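Local atomic coordinates of fusarinine C esterase sidJ (Aspergillus fumigatus, PDB entry 6GUP), a protein that hydrolyses the ester bonds of the fungal siderophore fusarinine C, releasing fusarinine and iron, but leaves triacetylfusarinine C intact. Residues L195-R200 / A231-L235; S123-V129 / M162-D168; L16-T20 / F70-L74; I321-A325 / E336-F340; T33-S38 / K104-F108. One frame throughout, in Å; residues are numbered along the deposited sequence.

Interaction 1 of 5, residues L195-R200 / A231-L235; sequences LTSMAR and ARRFL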
# COMPACT_ATOMS: atom_id res chain seq x y z
N LEU A 195 -9.46 -23.00 -12.13
CA LEU A 195 -9.24 -21.54 -12.15
C LEU A 195 -9.45 -20.91 -13.53
O LEU A 195 -10.04 -19.83 -13.63
CB LEU A 195 -7.85 -21.17 -11.62
CG LEU A 195 -7.62 -21.22 -10.10
CD1 LEU A 195 -6.14 -21.04 -9.79
CD2 LEU A 195 -8.45 -20.18 -9.37
N THR A 196 -8.97 -21.58 -14.59
CA THR A 196 -9.21 -21.13 -15.97
C THR A 196 -10.69 -21.16 -16.31
O THR A 196 -11.24 -20.17 -16.80
CB THR A 196 -8.43 -21.98 -17.00
OG1 THR A 196 -8.62 -23.37 -16.73
CG2 THR A 196 -6.94 -21.66 -16.97
N SER A 197 -11.34 -22.29 -16.03
CA SER A 197 -12.78 -22.46 -16.25
C SER A 197 -13.62 -21.41 -15.53
O SER A 197 -14.60 -20.90 -16.08
CB SER A 197 -13.21 -23.87 -15.82
OG SER A 197 -14.60 -24.06 -16.01
N MET A 198 -13.24 -21.09 -14.29
CA MET A 198 -13.86 -20.00 -13.52
C MET A 198 -13.62 -18.64 -14.17
O MET A 198 -14.55 -17.84 -14.30
CB MET A 198 -13.31 -19.96 -12.09
CG MET A 198 -13.81 -21.07 -11.19
SD MET A 198 -12.91 -21.11 -9.63
CE MET A 198 -13.55 -19.62 -8.86
N ALA A 199 -12.37 -18.40 -14.56
CA ALA A 199 -11.96 -17.12 -15.14
C ALA A 199 -12.59 -16.85 -16.50
O ALA A 199 -12.96 -15.71 -16.80
CB ALA A 199 -10.44 -17.05 -15.23
N ARG A 200 -12.72 -17.89 -17.33
CA ARG A 200 -13.39 -17.78 -18.63
C ARG A 200 -14.88 -17.50 -18.48
O ARG A 200 -15.45 -16.70 -19.23
CB ARG A 200 -13.19 -19.04 -19.47
CG ARG A 200 -11.75 -19.31 -19.88
CD ARG A 200 -11.68 -20.34 -20.99
NE ARG A 200 -10.63 -21.34 -20.80
CZ ARG A 200 -10.43 -22.38 -21.62
NH1 ARG A 200 -11.19 -22.56 -22.70
NH2 ARG A 200 -9.45 -23.24 -21.36
N ALA A 231 -10.51 -12.50 -12.24
CA ALA A 231 -10.70 -13.41 -13.36
C ALA A 231 -10.07 -12.88 -14.65
O ALA A 231 -9.41 -13.63 -15.37
CB ALA A 231 -12.18 -13.67 -13.59
N ARG A 232 -10.26 -11.59 -14.91
CA ARG A 232 -9.69 -10.95 -16.10
C ARG A 232 -8.17 -10.92 -16.08
O ARG A 232 -7.53 -11.14 -17.11
CB ARG A 232 -10.22 -9.53 -16.28
CG ARG A 232 -11.65 -9.49 -16.80
CD ARG A 232 -12.08 -8.08 -17.15
NE ARG A 232 -12.21 -7.23 -15.98
CZ ARG A 232 -12.67 -5.97 -16.00
NH1 ARG A 232 -13.05 -5.40 -17.15
NH2 ARG A 232 -12.75 -5.28 -14.88
N ARG A 233 -7.59 -10.66 -14.91
CA ARG A 233 -6.14 -10.65 -14.77
C ARG A 233 -5.55 -12.05 -14.92
O ARG A 233 -4.52 -12.21 -15.57
CB ARG A 233 -5.69 -10.05 -13.45
CG ARG A 233 -4.23 -9.68 -13.52
CD ARG A 233 -3.59 -9.21 -12.22
NE ARG A 233 -2.16 -9.52 -12.25
CZ ARG A 233 -1.28 -9.02 -13.13
NH1 ARG A 233 -1.64 -8.15 -14.08
NH2 ARG A 233 -0.00 -9.39 -13.06
N PHE A 234 -6.19 -13.03 -14.30
CA PHE A 234 -5.74 -14.42 -14.41
C PHE A 234 -5.77 -14.93 -15.86
O PHE A 234 -4.85 -15.63 -16.28
CB PHE A 234 -6.58 -15.32 -13.50
CG PHE A 234 -6.30 -16.78 -13.67
CD1 PHE A 234 -5.38 -17.43 -12.85
CD2 PHE A 234 -6.94 -17.51 -14.66
CE1 PHE A 234 -5.11 -18.78 -13.02
CE2 PHE A 234 -6.67 -18.85 -14.84
CZ PHE A 234 -5.76 -19.49 -14.02
N LEU A 235 -6.82 -14.58 -16.60
CA LEU A 235 -6.95 -14.97 -18.02
C LEU A 235 -5.81 -14.46 -18.89
O LEU A 235 -5.37 -15.16 -19.81
CB LEU A 235 -8.28 -14.51 -18.63
CG LEU A 235 -9.51 -15.38 -18.37
CD1 LEU A 235 -10.67 -14.84 -19.19
CD2 LEU A 235 -9.26 -16.85 -18.70

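Interaction 2 of 5, residues S123-V129 / M162-D168; sequences STGSQCV and MQAPVSD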
# COMPACT_ATOMS: atom_id res chain seq x y z
N SER A 123 11.57 -7.60 -10.18
CA SER A 123 10.56 -8.60 -10.53
C SER A 123 9.56 -8.02 -11.55
O SER A 123 9.99 -7.53 -12.61
CB SER A 123 9.90 -9.17 -9.27
OG SER A 123 8.94 -10.16 -9.60
N THR A 124 8.26 -8.03 -11.25
CA THR A 124 7.24 -7.48 -12.14
C THR A 124 7.22 -5.94 -12.21
O THR A 124 6.53 -5.38 -13.06
CB THR A 124 5.83 -7.99 -11.77
OG1 THR A 124 5.56 -7.68 -10.39
CG2 THR A 124 5.74 -9.49 -11.98
N GLY A 125 7.97 -5.28 -11.33
CA GLY A 125 8.24 -3.84 -11.46
C GLY A 125 9.03 -3.48 -12.71
O GLY A 125 8.98 -2.34 -13.16
N SER A 126 9.77 -4.45 -13.26
CA SER A 126 10.44 -4.30 -14.55
C SER A 126 9.49 -4.05 -15.73
O SER A 126 9.87 -3.41 -16.71
CB SER A 126 11.30 -5.53 -14.86
OG SER A 126 12.29 -5.72 -13.86
N GLN A 127 8.26 -4.57 -15.63
CA GLN A 127 7.21 -4.27 -16.62
C GLN A 127 6.94 -2.77 -16.68
O GLN A 127 6.84 -2.20 -17.76
CB GLN A 127 5.90 -5.00 -16.29
CG GLN A 127 5.96 -6.52 -16.38
CD GLN A 127 4.73 -7.19 -15.79
OE1 GLN A 127 3.66 -6.59 -15.70
NE2 GLN A 127 4.88 -8.44 -15.38
N CYS A 128 6.82 -2.14 -15.51
CA CYS A 128 6.61 -0.69 -15.41
C CYS A 128 7.75 0.11 -16.04
O CYS A 128 7.51 1.15 -16.65
CB CYS A 128 6.44 -0.26 -13.95
SG CYS A 128 5.22 -1.21 -13.02
N VAL A 129 8.99 -0.38 -15.91
CA VAL A 129 10.17 0.28 -16.47
C VAL A 129 10.12 0.26 -18.01
O VAL A 129 10.26 1.31 -18.64
CB VAL A 129 11.49 -0.36 -15.96
CG1 VAL A 129 12.71 0.25 -16.65
CG2 VAL A 129 11.61 -0.21 -14.45
N MET A 162 16.54 -3.20 -14.95
CA MET A 162 15.51 -4.23 -14.76
C MET A 162 16.15 -5.46 -14.12
O MET A 162 17.00 -6.11 -14.72
CB MET A 162 14.86 -4.60 -16.09
CG MET A 162 14.24 -3.43 -16.83
SD MET A 162 13.00 -3.91 -18.06
CE MET A 162 14.03 -4.63 -19.33
N GLN A 163 15.74 -5.76 -12.88
CA GLN A 163 16.29 -6.88 -12.12
C GLN A 163 15.30 -8.04 -12.16
O GLN A 163 14.16 -7.90 -11.71
CB GLN A 163 16.56 -6.44 -10.68
CG GLN A 163 17.30 -7.48 -9.83
CD GLN A 163 16.38 -8.48 -9.16
OE1 GLN A 163 15.32 -8.13 -8.64
NE2 GLN A 163 16.78 -9.74 -9.15
N ALA A 164 15.75 -9.18 -12.69
CA ALA A 164 14.93 -10.38 -12.86
C ALA A 164 13.58 -10.12 -13.57
O ALA A 164 12.52 -10.44 -13.02
CB ALA A 164 14.71 -11.06 -11.51
N PRO A 165 13.62 -9.51 -14.78
CA PRO A 165 12.39 -9.38 -15.57
C PRO A 165 11.98 -10.74 -16.12
O PRO A 165 12.59 -11.24 -17.07
CB PRO A 165 12.79 -8.41 -16.68
CG PRO A 165 14.26 -8.57 -16.83
CD PRO A 165 14.78 -8.92 -15.47
N VAL A 166 10.95 -11.33 -15.51
CA VAL A 166 10.57 -12.72 -15.74
C VAL A 166 9.11 -12.77 -16.18
O VAL A 166 8.26 -12.06 -15.64
CB VAL A 166 10.80 -13.55 -14.46
CG1 VAL A 166 10.12 -14.91 -14.52
CG2 VAL A 166 12.29 -13.71 -14.21
N SER A 167 8.83 -13.63 -17.17
CA SER A 167 7.47 -13.85 -17.65
C SER A 167 6.65 -14.63 -16.62
O SER A 167 7.02 -15.75 -16.25
CB SER A 167 7.49 -14.62 -18.98
OG SER A 167 6.19 -15.06 -19.34
N ASP A 168 5.56 -14.03 -16.15
CA ASP A 168 4.61 -14.70 -15.26
C ASP A 168 3.95 -15.89 -15.97
O ASP A 168 3.73 -16.93 -15.35
CB ASP A 168 3.52 -13.74 -14.77
CG ASP A 168 4.04 -12.73 -13.76
OD1 ASP A 168 4.76 -13.13 -12.82
OD2 ASP A 168 3.70 -11.54 -13.88

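Interaction 3 of 5, residues L16-T20 / F70-L74; sequences LHHYT and FTLTL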
# COMPACT_ATOMS: atom_id res chain seq x y z
N LEU A 16 9.55 9.97 4.58
CA LEU A 16 8.32 9.64 3.87
C LEU A 16 7.77 10.89 3.18
O LEU A 16 7.43 11.87 3.85
CB LEU A 16 7.27 9.06 4.83
CG LEU A 16 6.00 8.49 4.19
CD1 LEU A 16 6.31 7.25 3.36
CD2 LEU A 16 4.97 8.16 5.26
N HIS A 17 7.70 10.84 1.85
CA HIS A 17 7.20 11.95 1.04
C HIS A 17 5.80 11.64 0.51
O HIS A 17 5.40 10.49 0.44
CB HIS A 17 8.11 12.19 -0.16
CG HIS A 17 9.54 12.41 0.20
ND1 HIS A 17 10.08 13.67 0.35
CD2 HIS A 17 10.55 11.53 0.44
CE1 HIS A 17 11.36 13.56 0.67
NE2 HIS A 17 11.67 12.27 0.73
N HIS A 18 5.09 12.70 0.12
CA HIS A 18 3.82 12.60 -0.60
C HIS A 18 4.01 13.23 -1.98
O HIS A 18 4.08 14.46 -2.08
CB HIS A 18 2.71 13.31 0.18
CG HIS A 18 1.95 12.42 1.11
ND1 HIS A 18 0.67 11.98 0.83
CD2 HIS A 18 2.28 11.89 2.31
CE1 HIS A 18 0.25 11.21 1.82
NE2 HIS A 18 1.21 11.14 2.73
N TYR A 19 4.10 12.40 -3.02
CA TYR A 19 4.19 12.90 -4.40
C TYR A 19 2.81 13.19 -5.02
O TYR A 19 2.71 13.98 -5.95
CB TYR A 19 5.07 11.99 -5.28
CG TYR A 19 4.48 10.66 -5.70
CD1 TYR A 19 3.73 10.54 -6.87
CD2 TYR A 19 4.72 9.50 -4.95
CE1 TYR A 19 3.20 9.32 -7.27
CE2 TYR A 19 4.20 8.27 -5.35
CZ TYR A 19 3.44 8.19 -6.51
OH TYR A 19 2.93 6.98 -6.90
N THR A 20 1.77 12.53 -4.50
CA THR A 20 0.38 12.99 -4.64
C THR A 20 -0.22 13.07 -3.24
O THR A 20 0.45 12.76 -2.26
CB THR A 20 -0.47 12.06 -5.54
OG1 THR A 20 -0.81 10.86 -4.84
CG2 THR A 20 0.26 11.71 -6.84
N PHE A 70 14.97 5.70 -3.43
CA PHE A 70 13.53 5.87 -3.22
C PHE A 70 12.79 4.59 -3.57
O PHE A 70 13.16 3.88 -4.51
CB PHE A 70 12.97 6.98 -4.11
CG PHE A 70 13.38 8.36 -3.72
CD1 PHE A 70 14.63 8.85 -4.09
CD2 PHE A 70 12.52 9.19 -3.02
CE1 PHE A 70 15.02 10.14 -3.74
CE2 PHE A 70 12.90 10.48 -2.68
CZ PHE A 70 14.15 10.96 -3.03
N THR A 71 11.74 4.30 -2.80
CA THR A 71 10.72 3.31 -3.16
C THR A 71 9.38 4.02 -3.11
O THR A 71 9.29 5.10 -2.52
CB THR A 71 10.72 2.11 -2.19
OG1 THR A 71 10.52 2.58 -0.85
CG2 THR A 71 12.03 1.35 -2.27
N LEU A 72 8.34 3.44 -3.72
CA LEU A 72 7.04 4.12 -3.80
C LEU A 72 5.83 3.20 -3.82
O LEU A 72 5.94 2.00 -4.10
CB LEU A 72 6.99 5.06 -5.02
CG LEU A 72 6.59 4.50 -6.39
CD1 LEU A 72 6.52 5.62 -7.42
CD2 LEU A 72 7.53 3.40 -6.85
N THR A 73 4.68 3.80 -3.52
CA THR A 73 3.38 3.17 -3.68
C THR A 73 2.73 3.67 -4.97
O THR A 73 2.91 4.82 -5.36
CB THR A 73 2.43 3.49 -2.51
OG1 THR A 73 2.24 4.90 -2.40
CG2 THR A 73 2.99 2.94 -1.21
N LEU A 74 1.99 2.77 -5.61
CA LEU A 74 1.16 3.08 -6.77
C LEU A 74 -0.27 2.72 -6.38
O LEU A 74 -0.51 2.22 -5.28
CB LEU A 74 1.62 2.25 -7.97
CG LEU A 74 3.11 2.31 -8.33
CD1 LEU A 74 3.48 1.20 -9.31
CD2 LEU A 74 3.49 3.67 -8.90

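Interaction 4 of 5, residues I321-A325 / E336-F340; sequences IIPNA and EPRNF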
# COMPACT_ATOMS: atom_id res chain seq x y z
N ILE A 321 23.85 -12.28 -16.46
CA ILE A 321 23.18 -13.29 -15.65
C ILE A 321 24.01 -13.48 -14.38
O ILE A 321 25.11 -14.02 -14.43
CB ILE A 321 23.05 -14.61 -16.45
CG1 ILE A 321 22.22 -14.38 -17.72
CG2 ILE A 321 22.41 -15.70 -15.60
CD1 ILE A 321 22.23 -15.52 -18.70
N ILE A 322 23.46 -13.03 -13.24
CA ILE A 322 24.17 -13.06 -11.96
C ILE A 322 24.36 -14.53 -11.55
O ILE A 322 23.36 -15.25 -11.42
CB ILE A 322 23.41 -12.32 -10.82
CG1 ILE A 322 23.06 -10.86 -11.19
CG2 ILE A 322 24.22 -12.35 -9.52
CD1 ILE A 322 24.23 -9.92 -11.38
N PRO A 323 25.62 -14.99 -11.36
CA PRO A 323 25.84 -16.40 -10.99
C PRO A 323 25.20 -16.80 -9.66
O PRO A 323 25.33 -16.06 -8.67
CB PRO A 323 27.37 -16.52 -10.90
CG PRO A 323 27.90 -15.38 -11.68
CD PRO A 323 26.89 -14.28 -11.57
N ASN A 324 24.50 -17.93 -9.65
CA ASN A 324 23.88 -18.52 -8.45
C ASN A 324 22.76 -17.70 -7.79
O ASN A 324 22.28 -18.07 -6.72
CB ASN A 324 24.95 -18.87 -7.39
CG ASN A 324 26.10 -19.67 -7.96
OD1 ASN A 324 27.27 -19.33 -7.75
ND2 ASN A 324 25.79 -20.74 -8.68
N ALA A 325 22.31 -16.61 -8.43
CA ALA A 325 21.29 -15.74 -7.85
C ALA A 325 19.92 -16.36 -8.04
O ALA A 325 19.63 -16.91 -9.10
CB ALA A 325 21.33 -14.36 -8.48
N GLU A 336 26.21 -13.83 -1.15
CA GLU A 336 27.22 -13.52 -2.17
C GLU A 336 26.61 -12.94 -3.47
O GLU A 336 27.13 -11.94 -3.98
CB GLU A 336 28.13 -14.74 -2.43
CG GLU A 336 29.21 -14.54 -3.50
CD GLU A 336 28.73 -14.83 -4.92
OE1 GLU A 336 28.98 -13.98 -5.81
OE2 GLU A 336 28.12 -15.89 -5.15
N PRO A 337 25.54 -13.56 -4.01
CA PRO A 337 24.84 -12.95 -5.15
C PRO A 337 24.24 -11.57 -4.88
O PRO A 337 24.27 -10.71 -5.77
CB PRO A 337 23.72 -13.95 -5.45
CG PRO A 337 24.25 -15.25 -4.99
CD PRO A 337 25.09 -14.95 -3.79
N ARG A 338 23.69 -11.36 -3.69
CA ARG A 338 23.20 -10.03 -3.28
C ARG A 338 24.31 -8.99 -3.32
O ARG A 338 24.13 -7.92 -3.90
CB ARG A 338 22.60 -10.04 -1.87
CG ARG A 338 21.11 -10.36 -1.82
CD ARG A 338 20.47 -9.74 -0.58
NE ARG A 338 21.15 -10.14 0.65
CZ ARG A 338 21.05 -11.34 1.23
NH1 ARG A 338 21.72 -11.58 2.36
NH2 ARG A 338 20.29 -12.31 0.71
N ASN A 339 25.44 -9.31 -2.70
CA ASN A 339 26.59 -8.41 -2.67
C ASN A 339 27.09 -8.09 -4.08
O ASN A 339 27.45 -6.95 -4.37
CB ASN A 339 27.74 -9.01 -1.85
CG ASN A 339 28.83 -7.99 -1.55
OD1 ASN A 339 28.58 -6.99 -0.88
ND2 ASN A 339 30.03 -8.24 -2.05
N PHE A 340 27.11 -9.11 -4.94
CA PHE A 340 27.50 -8.93 -6.34
C PHE A 340 26.51 -8.03 -7.08
O PHE A 340 26.92 -7.09 -7.76
CB PHE A 340 27.60 -10.28 -7.05
CG PHE A 340 28.18 -10.19 -8.43
CD1 PHE A 340 29.55 -10.03 -8.61
CD2 PHE A 340 27.36 -10.24 -9.55
CE1 PHE A 340 30.09 -9.93 -9.88
CE2 PHE A 340 27.89 -10.15 -10.82
CZ PHE A 340 29.26 -10.00 -10.99
O HOH W 1 27.02 -14.22 -7.65

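Interaction 5 of 5, residues T33-S38 / K104-F108; sequences TRKPHS and KTEKF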
# COMPACT_ATOMS: atom_id res chain seq x y z
N THR A 33 24.79 14.13 4.31
CA THR A 33 25.53 14.15 3.03
C THR A 33 24.70 14.59 1.83
O THR A 33 23.48 14.39 1.79
CB THR A 33 26.13 12.76 2.69
OG1 THR A 33 25.08 11.80 2.57
CG2 THR A 33 27.12 12.29 3.76
N ARG A 34 25.39 15.17 0.85
CA ARG A 34 24.75 15.71 -0.35
C ARG A 34 24.30 14.56 -1.27
O ARG A 34 25.05 13.60 -1.47
CB ARG A 34 25.73 16.63 -1.08
CG ARG A 34 25.07 17.64 -2.01
CD ARG A 34 26.11 18.44 -2.78
NE ARG A 34 25.70 18.67 -4.16
CZ ARG A 34 24.83 19.60 -4.58
NH1 ARG A 34 24.25 20.44 -3.73
NH2 ARG A 34 24.55 19.68 -5.88
N LYS A 35 23.09 14.68 -1.80
CA LYS A 35 22.45 13.63 -2.61
C LYS A 35 21.74 14.25 -3.81
O LYS A 35 20.52 14.23 -3.88
CB LYS A 35 21.42 12.86 -1.78
CG LYS A 35 21.95 12.17 -0.54
CD LYS A 35 22.85 11.00 -0.87
CE LYS A 35 23.19 10.25 0.40
NZ LYS A 35 24.18 9.17 0.21
N PRO A 36 22.51 14.81 -4.76
CA PRO A 36 21.88 15.40 -5.95
C PRO A 36 21.19 14.38 -6.88
O PRO A 36 20.29 14.75 -7.63
CB PRO A 36 23.05 16.08 -6.67
CG PRO A 36 24.26 15.35 -6.21
CD PRO A 36 23.98 14.90 -4.81
N HIS A 37 21.61 13.11 -6.80
CA HIS A 37 21.11 12.05 -7.68
C HIS A 37 20.12 11.13 -6.96
O HIS A 37 20.12 11.04 -5.73
CB HIS A 37 22.30 11.24 -8.21
CG HIS A 37 23.43 12.08 -8.71
ND1 HIS A 37 23.27 12.98 -9.75
CD2 HIS A 37 24.72 12.18 -8.32
CE1 HIS A 37 24.42 13.59 -9.97
NE2 HIS A 37 25.32 13.12 -9.12
N SER A 38 19.27 10.46 -7.75
CA SER A 38 18.14 9.69 -7.23
C SER A 38 17.97 8.35 -7.96
O SER A 38 18.00 8.31 -9.19
CB SER A 38 16.85 10.49 -7.39
OG SER A 38 16.94 11.73 -6.71
N LYS A 104 14.73 17.42 -5.01
CA LYS A 104 16.20 17.42 -5.00
C LYS A 104 16.81 18.75 -5.43
O LYS A 104 17.89 19.11 -4.97
CB LYS A 104 16.76 16.27 -5.86
CG LYS A 104 16.60 14.89 -5.25
CD LYS A 104 17.35 14.76 -3.93
CE LYS A 104 17.30 13.35 -3.36
NZ LYS A 104 18.26 12.42 -4.01
N THR A 105 16.12 19.48 -6.31
CA THR A 105 16.51 20.84 -6.65
C THR A 105 16.33 21.77 -5.44
O THR A 105 17.26 22.47 -5.06
CB THR A 105 15.69 21.40 -7.83
OG1 THR A 105 15.78 20.49 -8.94
CG2 THR A 105 16.21 22.77 -8.26
N GLU A 106 15.14 21.76 -4.86
CA GLU A 106 14.83 22.59 -3.69
C GLU A 106 15.74 22.34 -2.49
O GLU A 106 16.18 23.28 -1.83
CB GLU A 106 13.37 22.41 -3.26
CG GLU A 106 12.36 23.12 -4.15
CD GLU A 106 10.93 22.96 -3.67
OE1 GLU A 106 10.18 23.96 -3.69
OE2 GLU A 106 10.55 21.83 -3.28
N LYS A 107 16.02 21.06 -2.21
CA LYS A 107 16.82 20.68 -1.04
C LYS A 107 18.30 21.03 -1.19
O LYS A 107 18.85 21.76 -0.35
CB LYS A 107 16.66 19.18 -0.73
CG LYS A 107 17.36 18.74 0.55
CD LYS A 107 16.81 17.43 1.07
CE LYS A 107 17.59 16.96 2.29
NZ LYS A 107 17.31 15.53 2.62
N PHE A 108 18.93 20.54 -2.25
CA PHE A 108 20.38 20.68 -2.44
C PHE A 108 20.80 21.76 -3.45
O PHE A 108 22.00 22.01 -3.61
CB PHE A 108 20.99 19.33 -2.83
CG PHE A 108 20.70 18.23 -1.84
CD1 PHE A 108 21.53 18.02 -0.75
CD2 PHE A 108 19.58 17.42 -2.00
CE1 PHE A 108 21.25 17.01 0.17
CE2 PHE A 108 19.30 16.41 -1.09
CZ PHE A 108 20.14 16.20 -0.01

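Interaction 1 of 5, residues L195-R200 / A231-L235
The flat group of this contact is the ring of F234, which comes from helix 231-238 and packs onto helix 185-205 among L195, T196 and A199. At the ring edge, in its plane, sits the methyl of T196, with CG2 3.5 Å from CE2 of F234. L195 and A199 meet the ring obliquely: CB of L195 lies 3.6 Å from CZ of F234, and CB of A199 is equally close to CD2 of F234. The ring gets this deep because CG of F234 stands anti to the backbone N (chi1 173°), with CB already directed at the other helix. The hydroxyl of T196 is turned back along its own helix, to the carbonyls of F192 and E193, which leaves the methyl at the ring edge.

The two short helical segments approach to 8.7 Å between axes and cross at -122°, a helix-helix packing made close by small residues: the CA atoms of A199 and A231 are 4.3 Å apart. This is a contact between two helices outside the eight-stranded sheet of the alpha/beta-hydrolase fold, with its centre about 23 Å from the centre of the chain, yet most of its residues are buried.

L235 packs on A199 beside F234. Its CD1 lies 3.4 Å from O of A199, while CD2 reaches both CB of A199 and, at 3.7 Å, CG of R200, whose side chain it crosses at about a right angle. No hydrogen bond joins the segments. L195 continues outward onto M218, T219 and V222 of helix 216-222, and F234 also rests on F192 and L214.

Interaction 2 of 5, residues S123-V129 / M162-D168
M162, on strand 159-163, meets helix 125-134: its SD lies 3.4 Å from O of S126, and its CG packs at 4.0 Å against CG1 of V129. The CB of M162 also rests against the CB and OG of S126. At Q163 the backbone takes over. N of S123 donates to O of Q163 over 3.0 Å, nearly in line with the carbonyl, with an N-H...O angle of 145°. The amide of Q163 is occupied elsewhere: OE1 accepts from H122 and Y54, and NE2 donates to O of H327.

A164 places its carbonyl oxygen 3.7 Å from CA of S123. The ring of P165 then turns back onto the helix, its CB 3.7 Å from CB of S126. After V166, S167 takes the N-cap position of helix 168-178, its OG bonded to N of E170. D168, in the first turn, closes the contact: OD2 lies 3.5 Å from the methyl CG2 of T124 and 3.6 Å from NE2 of Q127.

S123 has a positive phi of 55°, the strained conformation expected of a nucleophile elbow, within the GxSxG pattern G121, S123, G125. The side chain of S123 leaves its backbone away from the 162-168 segment, and OG is hydrogen-bonded to NE2 of H327, consistent with a Ser-His-Asp triad completed by D286. The chemistry therefore divides: backbone bonding and apolar packing bind one side of the elbow to strand 159-163, while the serine hydroxyl is directed to the histidine.

Interaction 3 of 5, residues L16-T20 / F70-L74
Y19, following strand 12-18, crosses to the chain leaving strand 67-72, and it can be followed outward from CB. That atom is directed at the 70-74 segment, and chi1 of 73° sets CG between the backbone N and the carbonyl carbon, which sends the ring across the gap. Along the ring, CE2 comes within 4.1 Å of CD1 of L72, the two side chains crossing at about a right angle. Past CZ, the hydroxyl donates to O of T73 at 2.7 Å. This acceptor lies at the ring edge, in its plane, and the C=O...OH angle of 161° puts the phenol nearly in line with the carbonyl. The same OH is 3.9 Å from both CD1 of L72 and CD2 of L74, which gives the polar tip an apolar surround. C96 and Y99 of helix 86-108 also touch the Y19 side chain.

A second, looser meeting lies further back. CE2 of F70 is 4.0 Å from NE2 of H17, and the rings, with centroids 5.8 Å apart and planes at 42°, neither stack nor meet edge-to-face. The imidazole is fixed elsewhere, ND1 bonded to OH of Y99 and NE2 to the carboxylate of E27.

The CA atoms come no closer than 9.2 Å (H17 to L72), as expected of strands that are not neighbours: strand 24-28 runs between them, antiparallel to each. Side chains bridge over it on the face covered by helix 86-108. Beyond, L16 pairs antiparallel with a strand of the second subunit, so this is the edge where the alpha/beta-hydrolase sheet continues across the homodimer.

Interaction 4 of 5, residues I321-A325 / E336-F340
I322 and F340 make the tight part of this contact. CD1 of I322 lies at the edge of the F340 ring, in its plane, 3.6 Å from CD2 of F340, and its CG2 is 3.8 Å from the same ring carbon. Both branches reach the ring because CG2 stands anti to the backbone N while CG1, with chi1 of -55°, lies beside it. Next to this pair, CB of P337 packs 3.9 Å from CB of A325, where the backbones come nearest, CA to CA 5.3 Å. CG of P337 sits equally far, 3.9 Å, from the carbonyl oxygens of P323 and N324, so the proline ring lies against the turn itself. A325 and P337 are buried.

Toward solvent the contact loosens. CD of P323 is 4.3 Å from CE2 of F340, and no direct hydrogen bond joins the segments. Instead a water donates to O of P323 and to OE1 of E336, each at 2.7 Å, bridging two exposed residues. O of N324 is bonded to NE2 of Q334, just ahead of the helical segment.

Residues I322 to A325 form a type II beta turn, with a weak A325 N to I322 O bond. The turn leaves strand 320-322, the outermost of the sheet on this side, and lies against the start of helix 335-353; it leads to H327, probably the triad histidine, in the position typical of the catalytic histidine loop of alpha/beta-hydrolases.

Interaction 5 of 5, residues T33-S38 / K104-F108
K104 and F108, one turn apart at the end of helix 86-108, carry the first shell. NZ of K104 donates to O of K35 at 2.9 Å and to OG of S38 at 3.1 Å; the approach to O of K35 is tilted 32° from the carbonyl plane. F108 lays its ring beneath the chain at K35, whose backbone N sits 3.6 Å over one face, offset toward the rim, while CG of K107 covers the opposite face at 3.4 Å. R34 passes F108 in the opposite direction. Its NH1 donates to O of F108 at 2.7 Å with an N-H...O angle of 141°, and the acceptor lies in the guanidinium plane, which is nearly perpendicular to the ring. That bond reaches the last carbonyl of the helical segment, where the helix dipole would probably add to the attraction.

Bends in the two long side chains put their tips in place. The K104 chain bends at chi2 and again at chi4 (79°), turning NZ back to the loop, where S68 is a further partner. In R34 a bend at chi3 brings the guanidinium to the helix end. The K35 side chain turns away from the contact: its NZ bonds to the carbonyls of Q63 and T65, an anchorage consistent with holding in place the backbone that K104 and F108 meet.

Further out, backbone bonds of H37 to E66 and S68, and of S38 to K116 and V118, start strand 37-42 between its parallel neighbours 67-72 and 117-122. The contact thus joins the C-terminal end of a helix to the loop that leads into a central strand, the alpha-on-beta layering characteristic of the alpha/beta-hydrolase fold.

Overall arrangement
Interaction 2 lies nearest the middle, its centre about 4 Å from that of the chain, and interactions 3, 4 and 5 reach the same sheet at different strands. Interactions 3 and 5 touch each other: strands 67-72 and 37-42 are neighbours, both lie under helix 86-108, and F70 CE1 is 4.0 Å from K104 CE. Interaction 1 lies off the sheet, a helix pair whose centre is about 46 Å from that of interaction 5. It is buried and without a hydrogen bond across the segments, whereas interactions 4 and 5 are partly exposed and use a bridging water or charged side chains. Interactions 2 and 4, with centres about 17 Å apart, sit beside the probable nucleophile and histidine respectively.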